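Side-chain contacts in SusD superfamily protein (Bacteroides thetaiotaomicron VPI-5482, PDB 3HDX), which probably binds polysaccharide at the outer membrane as a SusD homolog and so takes part in carbohydrate uptake: residues A[65-68]-A[69-73]; A[73-76]-A[77-81]; A[118-121]-A[122-126]; A[462-465]-A[466-470]. All blocks are in the same frame, centred on the assembly; numbering follows the deposited sequence. Where two conformers were deposited one is given.

Contact 1: residues A[65-68]-A[69-73]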
loop_
_atom_site.group_PDB
_atom_site.type_symbol
_atom_site.label_atom_id
_atom_site.label_comp_id
_atom_site.label_asym_id
_atom_site.label_seq_id
_atom_site.Cartn_x
_atom_site.Cartn_y
_atom_site.Cartn_z
ATOM N N PRO A 65 2.659 -26.664 -2.138
ATOM C CA PRO A 65 3.541 -26.906 -0.976
ATOM C C PRO A 65 4.889 -26.171 -0.995
ATOM O O PRO A 65 5.971 -26.807 -1.088
ATOM C CB PRO A 65 3.730 -28.450 -1.035
ATOM C CG PRO A 65 3.819 -28.722 -2.503
ATOM C CD PRO A 65 2.716 -27.801 -3.094
ATOM N N TYR A 66 4.831 -24.833 -0.944
ATOM C CA TYR A 66 6.015 -23.981 -0.938
ATOM C C TYR A 66 6.065 -23.223 0.364
ATOM O O TYR A 66 5.056 -22.647 0.796
ATOM C CB TYR A 66 6.055 -23.024 -2.149
ATOM C CG TYR A 66 6.110 -23.745 -3.461
ATOM C CD1 TYR A 66 7.261 -24.462 -3.840
ATOM C CD2 TYR A 66 5.020 -23.751 -4.320
ATOM C CE1 TYR A 66 7.295 -25.142 -5.045
ATOM C CE2 TYR A 66 5.060 -24.422 -5.546
ATOM C CZ TYR A 66 6.185 -25.123 -5.890
ATOM O OH TYR A 66 6.210 -25.792 -7.092
ATOM N N ASP A 67 7.237 -23.216 0.983
ATOM C CA ASP A 67 7.455 -22.538 2.256
ATOM C C ASP A 67 7.100 -21.023 2.194
ATOM O O ASP A 67 6.541 -20.474 3.130
ATOM C CB ASP A 67 8.909 -22.716 2.704
ATOM C CG ASP A 67 9.129 -22.412 4.187
ATOM O OD1 ASP A 67 8.313 -22.818 5.022
ATOM O OD2 ASP A 67 10.174 -21.809 4.498
ATOM N N LEU A 68 7.413 -20.375 1.071
ATOM C CA LEU A 68 7.096 -18.955 0.898
ATOM C C LEU A 68 5.621 -18.711 1.129
ATOM O O LEU A 68 5.254 -17.746 1.804
ATOM C CB LEU A 68 7.450 -18.463 -0.512
ATOM C CG LEU A 68 7.040 -17.009 -0.853
ATOM C CD1 LEU A 68 7.712 -16.016 0.099
ATOM C CD2 LEU A 68 7.419 -16.695 -2.338
ATOM N N LEU A 69 4.801 -19.552 0.505
ATOM C CA LEU A 69 3.353 -19.420 0.599
ATOM C C LEU A 69 2.875 -19.603 2.034
ATOM O O LEU A 69 2.020 -18.815 2.534
ATOM C CB LEU A 69 2.623 -20.394 -0.333
ATOM C CG LEU A 69 2.799 -20.216 -1.844
ATOM C CD1 LEU A 69 2.126 -21.344 -2.624
ATOM C CD2 LEU A 69 2.359 -18.910 -2.318
ATOM N N LYS A 70 3.435 -20.604 2.723
ATOM C CA LYS A 70 3.060 -20.850 4.107
ATOM C C LYS A 70 3.408 -19.643 5.004
ATOM O O LYS A 70 2.604 -19.217 5.844
ATOM C CB LYS A 70 3.735 -22.142 4.610
ATOM C CG LYS A 70 3.277 -23.378 3.851
ATOM C CD LYS A 70 3.865 -24.639 4.409
ATOM C CE LYS A 70 3.388 -25.796 3.561
ATOM N NZ LYS A 70 3.604 -25.459 2.147
ATOM N N LYS A 71 4.603 -19.094 4.829
ATOM C CA LYS A 71 5.069 -17.930 5.606
ATOM C C LYS A 71 4.241 -16.671 5.362
ATOM O O LYS A 71 3.843 -15.963 6.299
ATOM C CB LYS A 71 6.530 -17.633 5.274
ATOM C CG LYS A 71 7.515 -18.674 5.825
ATOM C CD LYS A 71 8.896 -18.374 5.260
ATOM C CE LYS A 71 10.049 -19.006 6.040
ATOM N NZ LYS A 71 11.277 -18.863 5.111
ATOM N N VAL A 72 3.979 -16.379 4.106
ATOM C CA VAL A 72 3.155 -15.186 3.794
ATOM C C VAL A 72 1.749 -15.339 4.378
ATOM O O VAL A 72 1.205 -14.374 4.905
ATOM C CB VAL A 72 3.076 -14.936 2.280
ATOM C CG1 VAL A 72 2.060 -13.852 1.924
ATOM C CG2 VAL A 72 4.453 -14.551 1.756
ATOM N N SER A 73 1.222 -16.569 4.357
ATOM C CA SER A 73 -0.133 -16.867 4.789
ATOM C C SER A 73 -0.349 -16.797 6.293
ATOM O O SER A 73 -1.494 -16.784 6.704
ATOM C CB SER A 73 -0.617 -18.249 4.298
ATOM O OG SER A 73 -0.115 -19.305 5.079
#
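L68 and V72 meet one turn apart on the short helix 67-73, side by side and pointing the same way, with L68 CD1 3.9 Å from V72 CG2. The CG of L68 stands anti to its own N (chi1 175°), which lays the branched end along the helix toward V72. Next to them L69 CD1 lies 4.1 Å from Y66 CD2, at the edge of the tyrosine ring. This apolar side is the close-packed one: Y66, L68 and L69 also touch helix 52-58, and both L69 and V72 pack on W458. Branched aliphatic residues suit such a face because they fill it without bringing in polar atoms that would need partners.

The other side is looser and faces solvent. D67 and K71, exposed and four residues apart, form a salt bridge in which OD2 of D67 lies 3.2 Å from NZ of K71; as a hydrogen bond it is weak, and CE of K71 comes just as near. K70 folds back at its last torsion (chi4 49°) in one of two conformers, where its NZ makes at most a weak bond to the carbonyl O of Y66. That oxygen, at the N-cap residue, also accepts from K70 N at 3.2 Å. Farther on, the backbone N of K71 reaches D67 O at 2.9 Å, nearly straight at 168°.

The carboxylate of D67, in the first turn, would probably suit the helix dipole, but a single ion pair on the exposed side, weak as a hydrogen bond, probably adds little; the backbone bonds and the apolar face probably do most to hold the turn.

Contact 2: residues A[73-76]-A[77-81]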
loop_
_atom_site.group_PDB
_atom_site.type_symbol
_atom_site.label_atom_id
_atom_site.label_comp_id
_atom_site.label_asym_id
_atom_site.label_seq_id
_atom_site.Cartn_x
_atom_site.Cartn_y
_atom_site.Cartn_z
ATOM N N SER A 73 1.222 -16.569 4.357
ATOM C CA SER A 73 -0.133 -16.867 4.789
ATOM C C SER A 73 -0.349 -16.797 6.293
ATOM O O SER A 73 -1.494 -16.784 6.704
ATOM C CB SER A 73 -0.617 -18.249 4.298
ATOM O OG SER A 73 -0.115 -19.305 5.079
ATOM N N ASN A 74 0.713 -16.764 7.091
ATOM C CA ASN A 74 0.606 -16.660 8.552
ATOM C C ASN A 74 0.475 -15.174 8.891
ATOM O O ASN A 74 1.385 -14.415 8.643
ATOM C CB ASN A 74 1.857 -17.289 9.203
ATOM C CG ASN A 74 1.783 -17.305 10.722
ATOM O OD1 ASN A 74 1.432 -16.305 11.339
ATOM N ND2 ASN A 74 2.140 -18.438 11.335
ATOM N N TRP A 75 -0.649 -14.803 9.509
ATOM C CA TRP A 75 -0.950 -13.409 9.832
ATOM C C TRP A 75 -0.334 -12.849 11.134
ATOM O O TRP A 75 -0.642 -11.746 11.522
ATOM C CB TRP A 75 -2.478 -13.142 9.770
ATOM C CG TRP A 75 -3.295 -13.972 10.716
ATOM C CD1 TRP A 75 -2.971 -14.388 12.004
ATOM C CD2 TRP A 75 -4.604 -14.473 10.463
ATOM N NE1 TRP A 75 -4.006 -15.111 12.535
ATOM C CE2 TRP A 75 -5.025 -15.162 11.630
ATOM C CE3 TRP A 75 -5.483 -14.403 9.366
ATOM C CZ2 TRP A 75 -6.253 -15.789 11.711
ATOM C CZ3 TRP A 75 -6.712 -15.011 9.458
ATOM C CH2 TRP A 75 -7.075 -15.726 10.610
ATOM N N ARG A 76 0.541 -13.614 11.808
ATOM C CA ARG A 76 1.084 -13.185 13.104
ATOM C C ARG A 76 1.666 -11.760 13.090
ATOM O O ARG A 76 1.447 -11.000 14.030
ATOM C CB ARG A 76 2.109 -14.225 13.619
ATOM C CG ARG A 76 2.598 -14.012 15.024
ATOM C CD ARG A 76 3.604 -15.087 15.511
ATOM N NE ARG A 76 3.997 -14.817 16.895
ATOM C CZ ARG A 76 3.411 -15.357 17.961
ATOM N NH1 ARG A 76 2.422 -16.228 17.818
ATOM N NH2 ARG A 76 3.827 -15.036 19.180
ATOM N N ARG A 77 2.449 -11.438 12.052
ATOM C CA ARG A 77 3.080 -10.140 11.948
ATOM C C ARG A 77 2.103 -8.957 11.970
ATOM O O ARG A 77 2.442 -7.887 12.458
ATOM C CB ARG A 77 4.005 -10.070 10.732
ATOM C CG ARG A 77 3.295 -10.235 9.398
ATOM C CD ARG A 77 4.277 -10.535 8.251
ATOM N NE ARG A 77 3.613 -10.637 6.948
ATOM C CZ ARG A 77 2.965 -11.721 6.490
ATOM N NH1 ARG A 77 2.807 -12.815 7.261
ATOM N NH2 ARG A 77 2.452 -11.732 5.250
ATOM N N PHE A 78 0.893 -9.178 11.481
ATOM C CA PHE A 78 -0.153 -8.153 11.579
ATOM C C PHE A 78 -0.662 -8.000 13.009
ATOM O O PHE A 78 -0.807 -6.887 13.481
ATOM C CB PHE A 78 -1.262 -8.408 10.562
ATOM C CG PHE A 78 -0.794 -8.190 9.161
ATOM C CD1 PHE A 78 -0.821 -6.889 8.628
ATOM C CD2 PHE A 78 -0.228 -9.205 8.415
ATOM C CE1 PHE A 78 -0.350 -6.645 7.339
ATOM C CE2 PHE A 78 0.262 -8.933 7.136
ATOM C CZ PHE A 78 0.196 -7.677 6.617
ATOM N N TYR A 79 -0.930 -9.109 13.689
ATOM C CA TYR A 79 -1.333 -9.056 15.102
ATOM C C TYR A 79 -0.214 -8.475 15.979
ATOM O O TYR A 79 -0.507 -7.840 16.996
ATOM C CB TYR A 79 -1.895 -10.385 15.623
ATOM C CG TYR A 79 -3.244 -10.610 15.036
ATOM C CD1 TYR A 79 -4.332 -9.853 15.501
ATOM C CD2 TYR A 79 -3.463 -11.530 14.029
ATOM C CE1 TYR A 79 -5.578 -9.985 14.938
ATOM C CE2 TYR A 79 -4.698 -11.668 13.486
ATOM C CZ TYR A 79 -5.764 -10.904 13.946
ATOM O OH TYR A 79 -6.970 -11.046 13.327
ATOM N N ALA A 80 1.059 -8.603 15.561
ATOM C CA ALA A 80 2.135 -7.950 16.314
ATOM C C ALA A 80 1.946 -6.425 16.326
ATOM O O ALA A 80 2.190 -5.758 17.343
ATOM C CB ALA A 80 3.528 -8.335 15.778
ATOM N N VAL A 81 1.524 -5.874 15.182
ATOM C CA VAL A 81 1.246 -4.429 15.106
ATOM C C VAL A 81 0.067 -4.069 16.026
ATOM O O VAL A 81 0.129 -3.121 16.815
ATOM C CB VAL A 81 0.875 -4.009 13.684
ATOM C CG1 VAL A 81 0.417 -2.526 13.642
ATOM C CG2 VAL A 81 2.020 -4.296 12.701
#
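The W75 ring takes the edge of Y79 against its face at the start of helix 76-91, where W75 is the N-cap residue and N74 forms an Asx turn. OD1 of N74 accepts from the backbone N of R76 at 2.9 Å, in the carbonyl plane, so an asparagine suits this place: its short amide reaches a first-turn N-H that the helix itself cannot serve. The carbonyl O of W75 receives F78 N at 3.0 Å and more weakly Y79 N at 3.4 Å. R76 O takes A80 N at 2.9 Å.

R77 turns back toward the preceding loop, its CG wedged between N and carbonyl carbon (chi1 63°). Its NE donates to A28 O and its NH2 to V72 O, which ties this helix to helices 11-30 and 67-73. The hydroxyl of Y79 is bonded to P133 O.

The two rings are T-shaped, with planes at 75° and centroids 4.9 Å apart. With a serine instead of the tryptophan, the Y79 edge would probably lose its aromatic face, and a gap would open beside W129 and M125. Y79 CD2 and CE2 both lie 3.5 Å from W75 CD1.

Contact 3: residues A[118-121]-A[122-126]; sequences RAFA and YFYMV
R118 and Y122, one turn apart on the long helix 104-129 of the helix-rich SusD fold, which is probably related to TPR proteins, are joined by the bond from Y122 N to R118 O. It belongs to a run of regular i to i+4 bonds, the shortest being Y124 N to F120 O at 2.8 Å. The polar ends of the side chains find partners on other elements: R118 makes a salt bridge to E162 and a hydrogen bond to S86, while the hydroxyls of Y122 and Y124 bond to V135 O and H35 ND1. An arginine fits this buried place because its charge is met by a carboxylate and its long chain packs as it goes.

That chain runs beside the Y122 ring, with R118 CG 4.1 Å from Y122 CD2, before bending at chi3 (69°); its guanidinium plane is turned 45° from the ring. A119 is small, which suits its place against L163 of helix 152-169.

In one of its two conformers, selenomethionine M125 lays its CG 3.3 Å from A121 O. F120 and Y124 lie side by side, their rings inclined at 50° with centroids 5.7 Å apart, and F123 packs on helix 196-209. Between the two inclined rings, F120 CZ comes to 3.8 Å from Y124 CD2.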
loop_
_atom_site.group_PDB
_atom_site.type_symbol
_atom_site.label_atom_id
_atom_site.label_comp_id
_atom_site.label_asym_id
_atom_site.label_seq_id
_atom_site.Cartn_x
_atom_site.Cartn_y
_atom_site.Cartn_z
ATOM N N ARG A 118 -2.912 0.643 13.767
ATOM C CA ARG A 118 -3.713 -0.553 14.049
ATOM C C ARG A 118 -4.844 -0.710 13.017
ATOM O O ARG A 118 -5.089 -1.823 12.525
ATOM C CB ARG A 118 -4.243 -0.526 15.478
ATOM C CG ARG A 118 -5.188 -1.664 15.818
ATOM C CD ARG A 118 -5.467 -1.731 17.314
ATOM N NE ARG A 118 -6.275 -0.577 17.734
ATOM C CZ ARG A 118 -6.774 -0.390 18.955
ATOM N NH1 ARG A 118 -6.462 -1.226 19.956
ATOM N NH2 ARG A 118 -7.542 0.670 19.198
ATOM N N ALA A 119 -5.553 0.407 12.740
ATOM C CA ALA A 119 -6.645 0.401 11.781
ATOM C C ALA A 119 -6.149 0.044 10.376
ATOM O O ALA A 119 -6.806 -0.728 9.651
ATOM C CB ALA A 119 -7.395 1.753 11.783
ATOM N N PHE A 120 -4.991 0.594 10.004
ATOM C CA PHE A 120 -4.347 0.248 8.715
ATOM C C PHE A 120 -4.027 -1.241 8.645
ATOM O O PHE A 120 -4.300 -1.886 7.615
ATOM C CB PHE A 120 -3.097 1.112 8.501
ATOM C CG PHE A 120 -2.296 0.746 7.297
ATOM C CD1 PHE A 120 -2.742 1.068 6.028
ATOM C CD2 PHE A 120 -1.095 0.062 7.438
ATOM C CE1 PHE A 120 -1.967 0.726 4.906
ATOM C CE2 PHE A 120 -0.334 -0.287 6.324
ATOM C CZ PHE A 120 -0.765 0.050 5.064
ATOM N N ALA A 121 -3.443 -1.779 9.718
ATOM C CA ALA A 121 -3.117 -3.202 9.754
ATOM C C ALA A 121 -4.363 -4.045 9.533
ATOM O O ALA A 121 -4.337 -5.004 8.738
ATOM C CB ALA A 121 -2.402 -3.574 11.100
ATOM N N TYR A 122 -5.483 -3.647 10.176
ATOM C CA TYR A 122 -6.734 -4.363 9.980
ATOM C C TYR A 122 -7.208 -4.324 8.529
ATOM O O TYR A 122 -7.580 -5.349 7.987
ATOM C CB TYR A 122 -7.821 -3.930 10.957
ATOM C CG TYR A 122 -7.796 -4.712 12.266
ATOM C CD1 TYR A 122 -7.956 -6.102 12.259
ATOM C CD2 TYR A 122 -7.572 -4.081 13.501
ATOM C CE1 TYR A 122 -7.922 -6.856 13.441
ATOM C CE2 TYR A 122 -7.600 -4.818 14.692
ATOM C CZ TYR A 122 -7.719 -6.206 14.662
ATOM O OH TYR A 122 -7.676 -6.905 15.849
ATOM N N PHE A 123 -7.234 -3.137 7.928
ATOM C CA PHE A 123 -7.625 -3.021 6.526
ATOM C C PHE A 123 -6.746 -3.891 5.629
ATOM O O PHE A 123 -7.224 -4.648 4.803
ATOM C CB PHE A 123 -7.534 -1.561 6.077
ATOM C CG PHE A 123 -7.588 -1.385 4.572
ATOM C CD1 PHE A 123 -8.695 -1.818 3.870
ATOM C CD2 PHE A 123 -6.542 -0.781 3.891
ATOM C CE1 PHE A 123 -8.749 -1.654 2.491
ATOM C CE2 PHE A 123 -6.617 -0.620 2.494
ATOM C CZ PHE A 123 -7.745 -1.018 1.843
ATOM N N TYR A 124 -5.440 -3.757 5.831
ATOM C CA TYR A 124 -4.456 -4.440 4.985
ATOM C C TYR A 124 -4.631 -5.955 5.042
ATOM O O TYR A 124 -4.620 -6.646 4.034
ATOM C CB TYR A 124 -3.030 -3.984 5.385
ATOM C CG TYR A 124 -1.989 -4.244 4.322
ATOM C CD1 TYR A 124 -1.377 -5.496 4.225
ATOM C CD2 TYR A 124 -1.609 -3.250 3.407
ATOM C CE1 TYR A 124 -0.405 -5.759 3.305
ATOM C CE2 TYR A 124 -0.636 -3.481 2.457
ATOM C CZ TYR A 124 -0.042 -4.759 2.407
ATOM O OH TYR A 124 0.921 -5.013 1.484
HETATM N N MSE A 125 -4.850 -6.456 6.252
HETATM C CA MSE A 125 -4.976 -7.891 6.451
HETATM C C MSE A 125 -6.355 -8.387 5.943
HETATM O O MSE A 125 -6.461 -9.516 5.447
HETATM C CB MSE A 125 -4.637 -8.307 7.890
HETATM C CG MSE A 125 -5.712 -8.019 8.880
HETATM SE SE MSE A 125 -5.205 -8.354 10.704
HETATM C CE MSE A 125 -4.657 -10.229 10.487
ATOM N N VAL A 126 -7.400 -7.564 6.056
ATOM C CA VAL A 126 -8.730 -7.917 5.506
ATOM C C VAL A 126 -8.684 -8.079 3.991
ATOM O O VAL A 126 -9.305 -9.009 3.435
ATOM C CB VAL A 126 -9.845 -6.938 5.977
ATOM C CG1 VAL A 126 -11.105 -7.005 5.058
ATOM C CG2 VAL A 126 -10.134 -7.184 7.477
#

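Contact 4: residues A[462-465]-A[466-470]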
loop_
_atom_site.group_PDB
_atom_site.type_symbol
_atom_site.label_atom_id
_atom_site.label_comp_id
_atom_site.label_asym_id
_atom_site.label_seq_id
_atom_site.Cartn_x
_atom_site.Cartn_y
_atom_site.Cartn_z
ATOM N N GLU A 462 -1.860 -23.158 8.406
ATOM C CA GLU A 462 -2.284 -24.317 9.213
ATOM C C GLU A 462 -1.722 -24.264 10.641
ATOM O O GLU A 462 -2.382 -24.724 11.573
ATOM C CB GLU A 462 -2.035 -25.633 8.455
ATOM C CG GLU A 462 -3.035 -25.817 7.196
ATOM C CD GLU A 462 -4.567 -25.996 7.520
ATOM O OE1 GLU A 462 -4.881 -26.440 8.660
ATOM O OE2 GLU A 462 -5.470 -25.721 6.630
ATOM N N ASP A 463 -0.577 -23.601 10.830
ATOM C CA ASP A 463 -0.003 -23.380 12.179
ATOM C C ASP A 463 -0.963 -22.564 13.060
ATOM O O ASP A 463 -1.158 -22.889 14.240
ATOM C CB ASP A 463 1.359 -22.663 12.123
ATOM C CG ASP A 463 2.463 -23.511 11.446
ATOM O OD1 ASP A 463 2.322 -24.756 11.375
ATOM O OD2 ASP A 463 3.473 -22.906 10.995
ATOM N N ILE A 464 -1.601 -21.564 12.463
ATOM C CA ILE A 464 -2.581 -20.718 13.173
ATOM C C ILE A 464 -3.806 -21.553 13.587
ATOM O O ILE A 464 -4.278 -21.460 14.743
ATOM C CB ILE A 464 -3.000 -19.469 12.292
ATOM C CG1 ILE A 464 -1.828 -18.484 12.047
ATOM C CG2 ILE A 464 -4.187 -18.747 12.909
ATOM C CD1 ILE A 464 -1.317 -17.744 13.232
ATOM N N ILE A 465 -4.315 -22.372 12.677
ATOM C CA ILE A 465 -5.515 -23.185 12.925
ATOM C C ILE A 465 -5.252 -24.250 13.987
ATOM O O ILE A 465 -6.103 -24.493 14.843
ATOM C CB ILE A 465 -6.025 -23.826 11.634
ATOM C CG1 ILE A 465 -6.592 -22.707 10.723
ATOM C CG2 ILE A 465 -7.124 -24.883 11.886
ATOM C CD1 ILE A 465 -6.840 -23.142 9.374
ATOM N N THR A 466 -4.084 -24.875 13.913
ATOM C CA THR A 466 -3.700 -25.872 14.941
ATOM C C THR A 466 -3.679 -25.286 16.365
ATOM O O THR A 466 -4.239 -25.897 17.303
ATOM C CB THR A 466 -2.374 -26.564 14.553
ATOM O OG1 THR A 466 -2.621 -27.310 13.352
ATOM C CG2 THR A 466 -1.873 -27.524 15.678
ATOM N N ALA A 467 -3.110 -24.094 16.496
ATOM C CA ALA A 467 -2.961 -23.400 17.772
ATOM C C ALA A 467 -4.246 -22.752 18.304
ATOM O O ALA A 467 -4.364 -22.558 19.516
ATOM C CB ALA A 467 -1.845 -22.346 17.669
ATOM N N ASN A 468 -5.199 -22.461 17.420
ATOM C CA ASN A 468 -6.429 -21.698 17.738
ATOM C C ASN A 468 -7.639 -22.384 17.087
ATOM O O ASN A 468 -8.022 -22.059 15.956
ATOM C CB ASN A 468 -6.272 -20.245 17.211
ATOM C CG ASN A 468 -4.954 -19.570 17.645
ATOM O OD1 ASN A 468 -4.795 -19.224 18.810
ATOM N ND2 ASN A 468 -4.003 -19.366 16.680
ATOM N N SER A 469 -8.255 -23.325 17.819
ATOM C CA SER A 469 -9.309 -24.189 17.275
ATOM C C SER A 469 -10.567 -23.472 16.763
ATOM O O SER A 469 -11.314 -24.059 15.977
ATOM C CB SER A 469 -9.728 -25.289 18.297
ATOM O OG SER A 469 -10.359 -24.695 19.411
ATOM N N GLN A 470 -10.808 -22.219 17.165
ATOM C CA GLN A 470 -11.997 -21.518 16.650
ATOM C C GLN A 470 -11.750 -20.883 15.288
ATOM O O GLN A 470 -12.707 -20.412 14.695
ATOM C CB GLN A 470 -12.472 -20.436 17.620
ATOM C CG GLN A 470 -12.955 -21.001 18.970
ATOM C CD GLN A 470 -13.945 -20.045 19.617
ATOM O OE1 GLN A 470 -15.023 -19.772 19.062
ATOM N NE2 GLN A 470 -13.587 -19.528 20.749
HETATM O O HOH W 1 -4.312 -27.215 11.184
#
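N468 has CG anti to its carbonyl carbon (chi1 -50°) and its amide rotated by chi2 of -72°, and together these torsions swing ND2 back over the turn to I464 O. The bond is 2.9 Å long but bent, at 136°, and the oxygen is tilted out of the amide plane. The backbone N of N468 gives the same oxygen a second, weak bond, so I464 O is gripped by both ends of one residue. ND2 also comes within 3.8 Å of CG2 of I464, whose side chain packs on N74 and W75.

T466 places OG1 beside its own N, facing back along the helix. A water bridges it to E462, accepting from T466 OG1 at 2.8 Å and donating to E462 OE1 at 2.7 Å; OE2 of E462 is bonded to Q473.

All this happens at the C-terminal end of the short surface helix 462-467, where N468 is the first residue to leave helical geometry. Asparagine suits the spot because its amide can serve a last-turn carbonyl. A leucine in its place would probably cost I464 O its amide partner. Ahead of this end, T466 N donates to E462 O at 2.9 Å and A467 N to D463 O at 3.2 Å.

Contacts 1 and 2 run on directly, sharing S73, with centres 14 Å apart; where they join, R77 NH1 of contact 2 packs 3.5 Å from K71 O of contact 1. Contact 2 also packs against the other two. Its F78 CE1 lies 3.5 Å from Y124 CD1 of contact 3, whose centre is 10 Å away and nearer the middle of the chain, and its W75 NE1 lies 3.7 Å from I464 CG2 of contact 4. Contacts 1 and 4 approach to about 5 Å at their nearest atoms without touching, and 3 and 4 to about 9 Å. W75 thus sits between buried helix 104-129 and surface helix 462-467.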